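Long-range contacts in alanine racemase, biosynthetic (Pseudomonas aeruginosa PAO1, PDB 6A2F), which belongs to the alanine racemase family, pairing an N-terminal TIM-type barrel with a mostly beta C-terminal domain and carrying a covalently attached pyridoxal phosphate: residues Met1-Ala6 with Thr268-Tyr273; Ala238-Leu243 with Asp319-Trp324. All coordinates share one frame; numbering follows the deposited sequence.

Contact 1: Met1-Ala6 with Thr268-Tyr273. With DLY (D-lysine), chain D.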
loop_
_atom_site.group_PDB
_atom_site.type_symbol
_atom_site.label_atom_id
_atom_site.label_comp_id
_atom_site.label_asym_id
_atom_site.label_seq_id
_atom_site.Cartn_x
_atom_site.Cartn_y
_atom_site.Cartn_z
ATOM N N MET A 1 17.270 6.984 -13.052
ATOM C CA MET A 1 16.024 6.488 -12.400
ATOM C C MET A 1 15.901 6.983 -10.963
ATOM O O MET A 1 16.892 7.389 -10.350
ATOM C CB MET A 1 15.932 4.949 -12.454
ATOM C CG MET A 1 17.061 4.188 -11.778
ATOM S SD MET A 1 16.585 2.496 -11.334
ATOM C CE MET A 1 18.194 1.707 -11.293
ATOM N N ARG A 2 14.676 6.959 -10.440
ATOM C CA ARG A 2 14.423 7.248 -9.035
ATOM C C ARG A 2 15.180 6.221 -8.170
ATOM O O ARG A 2 15.055 5.014 -8.388
ATOM C CB ARG A 2 12.914 7.217 -8.755
ATOM C CG ARG A 2 12.505 7.783 -7.403
ATOM C CD ARG A 2 10.997 7.965 -7.304
ATOM N NE ARG A 2 10.569 8.295 -5.942
ATOM C CZ ARG A 2 9.933 7.461 -5.123
ATOM N NH1 ARG A 2 9.635 6.228 -5.513
ATOM N NH2 ARG A 2 9.591 7.860 -3.906
ATOM N N PRO A 3 15.983 6.696 -7.198
ATOM C CA PRO A 3 16.780 5.773 -6.397
ATOM C C PRO A 3 15.943 5.062 -5.336
ATOM O O PRO A 3 16.014 5.394 -4.150
ATOM C CB PRO A 3 17.846 6.674 -5.753
ATOM C CG PRO A 3 17.444 8.089 -6.041
ATOM C CD PRO A 3 16.112 8.084 -6.727
ATOM N N LEU A 4 15.137 4.102 -5.785
ATOM C CA LEU A 4 14.369 3.235 -4.899
ATOM C C LEU A 4 14.175 1.870 -5.537
ATOM O O LEU A 4 13.562 1.745 -6.607
ATOM C CB LEU A 4 13.016 3.850 -4.538
ATOM C CG LEU A 4 12.167 3.018 -3.574
ATOM C CD1 LEU A 4 12.766 2.998 -2.175
ATOM C CD2 LEU A 4 10.755 3.563 -3.533
ATOM N N VAL A 5 14.707 0.851 -4.869
ATOM C CA VAL A 5 14.690 -0.514 -5.385
ATOM C C VAL A 5 14.404 -1.513 -4.263
ATOM O O VAL A 5 14.987 -1.432 -3.177
ATOM C CB VAL A 5 16.019 -0.876 -6.104
ATOM C CG1 VAL A 5 16.039 -2.338 -6.511
ATOM C CG2 VAL A 5 16.237 -0.004 -7.333
ATOM N N ALA A 6 13.489 -2.440 -4.533
ATOM C CA ALA A 6 13.248 -3.572 -3.650
ATOM C C ALA A 6 14.030 -4.785 -4.168
ATOM O O ALA A 6 13.660 -5.398 -5.173
ATOM C CB ALA A 6 11.760 -3.877 -3.552
ATOM N N THR A 268 16.706 14.146 3.315
ATOM C CA THR A 268 15.486 13.680 2.655
ATOM C C THR A 268 15.763 12.409 1.847
ATOM O O THR A 268 16.771 12.315 1.145
ATOM C CB THR A 268 14.872 14.784 1.764
ATOM O OG1 THR A 268 14.695 15.973 2.543
ATOM C CG2 THR A 268 13.514 14.359 1.188
ATOM N N VAL A 269 14.858 11.438 1.961
ATOM C CA VAL A 269 15.024 10.117 1.357
ATOM C C VAL A 269 13.986 9.869 0.258
ATOM O O VAL A 269 12.828 10.294 0.366
ATOM C CB VAL A 269 14.954 9.007 2.432
ATOM C CG1 VAL A 269 15.019 7.618 1.813
ATOM C CG2 VAL A 269 16.073 9.184 3.446
ATOM N N SER A 270 14.420 9.170 -0.792
ATOM C CA SER A 270 13.587 8.864 -1.953
ATOM C C SER A 270 12.650 7.675 -1.712
ATOM O O SER A 270 12.695 6.665 -2.430
ATOM C CB SER A 270 14.478 8.609 -3.169
ATOM O OG SER A 270 15.476 7.649 -2.865
ATOM N N CYS A 271 11.803 7.806 -0.694
ATOM C CA CYS A 271 10.798 6.795 -0.354
ATOM C C CYS A 271 9.676 7.450 0.431
ATOM O O CYS A 271 9.933 8.220 1.348
ATOM C CB CYS A 271 11.411 5.650 0.462
ATOM S SG CYS A 271 10.250 4.314 0.852
ATOM N N GLY A 272 8.436 7.145 0.064
ATOM C CA GLY A 272 7.267 7.699 0.744
ATOM C C GLY A 272 6.115 6.722 0.800
ATOM O O GLY A 272 6.252 5.571 0.378
ATOM N N TYR A 273 4.968 7.176 1.303
ATOM C CA TYR A 273 3.842 6.264 1.541
ATOM C C TYR A 273 3.223 5.646 0.282
ATOM O O TYR A 273 2.609 4.583 0.358
ATOM C CB TYR A 273 2.774 6.857 2.480
ATOM C CG TYR A 273 2.112 8.142 2.035
ATOM C CD1 TYR A 273 1.169 8.154 1.007
ATOM C CD2 TYR A 273 2.400 9.350 2.675
ATOM C CE1 TYR A 273 0.557 9.335 0.611
ATOM C CE2 TYR A 273 1.785 10.534 2.291
ATOM C CZ TYR A 273 0.868 10.520 1.259
ATOM O OH TYR A 273 0.265 11.696 0.877
HETATM N N DLY D . 6.116 16.662 -0.507
HETATM C CA DLY D . 5.145 15.842 -1.296
HETATM C C DLY D . 5.811 14.625 -1.892
HETATM O O DLY D . 5.908 14.489 -3.111
HETATM C CB DLY D . 4.002 15.412 -0.380
HETATM C CG DLY D . 2.644 15.368 -1.074
HETATM C CD DLY D . 1.752 14.301 -0.453
HETATM C CE DLY D . 1.041 14.803 0.798
HETATM N NZ DLY D . 1.326 13.888 1.883
HETATM O OXT DLY D . 6.281 13.722 -1.197
#

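Contact 2: Ala238-Leu243 with Asp319-Trp324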
loop_
_atom_site.group_PDB
_atom_site.type_symbol
_atom_site.label_atom_id
_atom_site.label_comp_id
_atom_site.label_asym_id
_atom_site.label_seq_id
_atom_site.Cartn_x
_atom_site.Cartn_y
_atom_site.Cartn_z
ATOM N N ALA A 238 16.880 2.945 -0.600
ATOM C CA ALA A 238 16.735 4.248 -1.232
ATOM C C ALA A 238 18.018 5.068 -1.081
ATOM O O ALA A 238 19.086 4.516 -0.800
ATOM C CB ALA A 238 15.540 4.993 -0.655
ATOM N N GLN A 239 17.906 6.381 -1.273
ATOM C CA GLN A 239 19.052 7.277 -1.178
ATOM C C GLN A 239 18.700 8.611 -0.548
ATOM O O GLN A 239 17.550 9.053 -0.601
ATOM C CB GLN A 239 19.647 7.538 -2.563
ATOM C CG GLN A 239 20.831 6.656 -2.923
ATOM C CD GLN A 239 21.233 6.799 -4.377
ATOM O OE1 GLN A 239 21.322 7.914 -4.903
ATOM N NE2 GLN A 239 21.472 5.667 -5.039
ATOM N N LEU A 240 19.708 9.247 0.043
ATOM C CA LEU A 240 19.610 10.644 0.439
ATOM C C LEU A 240 19.639 11.495 -0.821
ATOM O O LEU A 240 20.575 11.401 -1.614
ATOM C CB LEU A 240 20.768 11.032 1.360
ATOM C CG LEU A 240 20.846 10.432 2.763
ATOM C CD1 LEU A 240 22.097 10.958 3.446
ATOM C CD2 LEU A 240 19.605 10.746 3.589
ATOM N N ILE A 241 18.596 12.302 -1.004
ATOM C CA ILE A 241 18.448 13.164 -2.183
ATOM C C ILE A 241 18.567 14.641 -1.802
ATOM O O ILE A 241 18.609 15.525 -2.672
ATOM C CB ILE A 241 17.123 12.900 -2.939
ATOM C CG1 ILE A 241 15.907 13.206 -2.046
ATOM C CG2 ILE A 241 17.089 11.467 -3.454
ATOM C CD1 ILE A 241 14.568 13.175 -2.759
ATOM N N SER A 242 18.613 14.895 -0.495
ATOM C CA SER A 242 18.788 16.243 0.035
ATOM C C SER A 242 19.347 16.211 1.451
ATOM O O SER A 242 19.122 15.256 2.200
ATOM C CB SER A 242 17.465 17.010 0.013
ATOM O OG SER A 242 17.658 18.351 0.418
ATOM N N LEU A 243 20.076 17.266 1.803
ATOM C CA LEU A 243 20.638 17.418 3.136
ATOM C C LEU A 243 20.598 18.893 3.531
ATOM O O LEU A 243 21.016 19.760 2.757
ATOM C CB LEU A 243 22.060 16.862 3.166
ATOM C CG LEU A 243 22.807 16.615 4.480
ATOM C CD1 LEU A 243 21.900 16.154 5.612
ATOM C CD2 LEU A 243 23.899 15.590 4.223
ATOM N N ASP A 319 24.117 8.860 -0.534
ATOM C CA ASP A 319 24.334 7.708 0.352
ATOM C C ASP A 319 23.136 6.756 0.375
ATOM O O ASP A 319 21.988 7.203 0.349
ATOM C CB ASP A 319 24.661 8.172 1.778
ATOM C CG ASP A 319 26.095 8.705 1.923
ATOM O OD1 ASP A 319 26.851 8.744 0.925
ATOM O OD2 ASP A 319 26.460 9.093 3.057
ATOM N N PRO A 320 23.400 5.436 0.414
ATOM C CA PRO A 320 22.318 4.451 0.431
ATOM C C PRO A 320 21.532 4.479 1.738
ATOM O O PRO A 320 22.112 4.650 2.811
ATOM C CB PRO A 320 23.055 3.117 0.281
ATOM C CG PRO A 320 24.434 3.380 0.792
ATOM C CD PRO A 320 24.730 4.797 0.400
ATOM N N VAL A 321 20.216 4.321 1.638
ATOM C CA VAL A 321 19.351 4.277 2.811
ATOM C C VAL A 321 18.583 2.959 2.823
ATOM O O VAL A 321 17.799 2.692 1.913
ATOM C CB VAL A 321 18.364 5.471 2.843
ATOM C CG1 VAL A 321 17.334 5.303 3.953
ATOM C CG2 VAL A 321 19.109 6.785 3.018
ATOM N N GLU A 322 18.818 2.138 3.844
ATOM C CA GLU A 322 18.044 0.906 4.023
ATOM C C GLU A 322 16.793 1.159 4.871
ATOM O O GLU A 322 16.890 1.486 6.058
ATOM C CB GLU A 322 18.895 -0.215 4.632
ATOM C CG GLU A 322 18.160 -1.546 4.717
ATOM C CD GLU A 322 19.042 -2.704 5.149
ATOM O OE1 GLU A 322 18.606 -3.490 6.019
ATOM O OE2 GLU A 322 20.166 -2.839 4.622
ATOM N N LEU A 323 15.622 1.025 4.247
ATOM C CA LEU A 323 14.354 1.151 4.963
ATOM C C LEU A 323 14.060 -0.143 5.711
ATOM O O LEU A 323 13.541 -0.116 6.827
ATOM C CB LEU A 323 13.195 1.507 4.017
ATOM C CG LEU A 323 13.048 2.900 3.382
ATOM C CD1 LEU A 323 13.380 4.043 4.336
ATOM C CD2 LEU A 323 13.854 3.021 2.098
ATOM N N TRP A 324 14.371 -1.267 5.069
ATOM C CA TRP A 324 14.426 -2.578 5.724
ATOM C C TRP A 324 15.152 -3.599 4.860
ATOM O O TRP A 324 15.260 -3.419 3.649
ATOM C CB TRP A 324 13.039 -3.095 6.127
ATOM C CG TRP A 324 12.026 -3.241 5.017
ATOM C CD1 TRP A 324 11.973 -4.224 4.063
ATOM C CD2 TRP A 324 10.892 -2.397 4.786
ATOM N NE1 TRP A 324 10.886 -4.031 3.243
ATOM C CE2 TRP A 324 10.205 -2.918 3.663
ATOM C CE3 TRP A 324 10.394 -1.248 5.415
ATOM C CZ2 TRP A 324 9.044 -2.328 3.155
ATOM C CZ3 TRP A 324 9.235 -0.657 4.904
ATOM C CH2 TRP A 324 8.574 -1.203 3.786
#

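Contact 1: Met1-Ala6 with Thr268-Tyr273
Just behind the N-terminus, where Met1 reaches the second subunit, Arg2 sends its side chain across to the loop that follows strand 264-269. With CG anti to the backbone N (chi1 -168°) and the chain extended as far as NE, its guanidinium lies with one face over the carbonyl oxygen of Ser270, toward the rim, Arg2 NH2 standing 3.6 Å from Ser270 O. Its strongest partner is Asp275, in a salt bridge through NH1, while NH2 bonds the carbonyl of Asp303; Asp275 also takes the N-H of Gly272, so one carboxylate ties both segments together.

Pro3 is the centre of an inverse gamma turn and supplies the hydrogen bond between the segments: Ser270 OG gives its proton to Pro3 O at 2.7 Å, coming from above the carbonyl plane. Chi1 of 52° puts this hydroxyl between its own backbone N and carbonyl carbon, where it also receives the N-H of Gln239. Leu4 then turns toward the loop, CB 3.5 Å from Ser270 O and CD1 4.0 Å from Cys271 CB.

Ser270 centres a second inverse gamma turn, and the loop runs on to Tyr273, whose OH accepts a 2.6 Å hydrogen bond from NZ of D-lysine. The arrangement is a buried junction between the N-terminal segment leading into strand 4-8 and a loop lining a D-lysine pocket in the C-terminal domain.

Contact 2: Ala238-Leu243 with Asp319-Trp324
Two short backbone hydrogen bonds join Ala238 and Val321 in both directions. Ala238 N points almost straight at Val321 O (2.7 Å, 175° at the hydrogen) and lies in the plane of that carbonyl. The return bond from Val321 N to Ala238 O has the same length, but here the donor stands well above the carbonyl plane, 52° out of it. A third bond, from Leu240 N to Asp319 O at 3.1 Å, continues the ladder and again lies in the carbonyl plane. Between these rungs Gln239 and Pro320 form the non-hydrogen-bonded pair, where the missing N-H of Pro320 costs no bond to strand 234-246; CA-H groups fill in, with Gln239 CA 3.3 Å from Asp319 O.

On the face of Ala238 and Val321 the packing is apolar. CG2 of Val321, anti to its carbonyl carbon and beside its backbone N, rests 4.0 Å from CD2 of Leu240, the two side chains crossing at about a right angle. Leu323, past the corner in the chain, brings its CD2 back to the methyl of Ala238 at 3.8 Å. Val287 and Val289 of strand 286-289 and Val269 of strand 264-269 also pack against these side chains.

The side chains of Leu240 and Asp319 cross obliquely, Leu240 CD1 coming 4.1 Å from Asp319 CB; the Asp319 carboxylate turns away from this contact, OD2 accepting the N-H of Arg316. The opposite face carries Gln239 and the exposed Pro320, with Gln239 CG lying against Asp319 O.

Beyond the ladder Ile241 and Ser242 both face Thr268 in a classic beta bulge. The ladder is a short antiparallel pairing within the mixed beta sheet of the C-terminal domain of an alanine racemase, joining the long strand 234-246 to the short strand 320-322.

The two contacts, with centres about 8 Å apart, both reach one mixed sheet, in which strand 234-246 pairs with strands 4-8, 264-269 and 320-322. Their segments alternate along the chain, in the order 1-6, 238-243, 268-273 and 319-324, so the N-terminal strand is built into a sheet made largely of much later residues. Residues 238-243 of contact 2 meet both halves of contact 1: probable hydrogen bonds join Thr268 to Ile241 and Ser242, and the Ala238 methyl packs on Pro3 O and Ser270 OG. Both contacts also touch the second subunit, placing this part of the sheet beside the dimer interface.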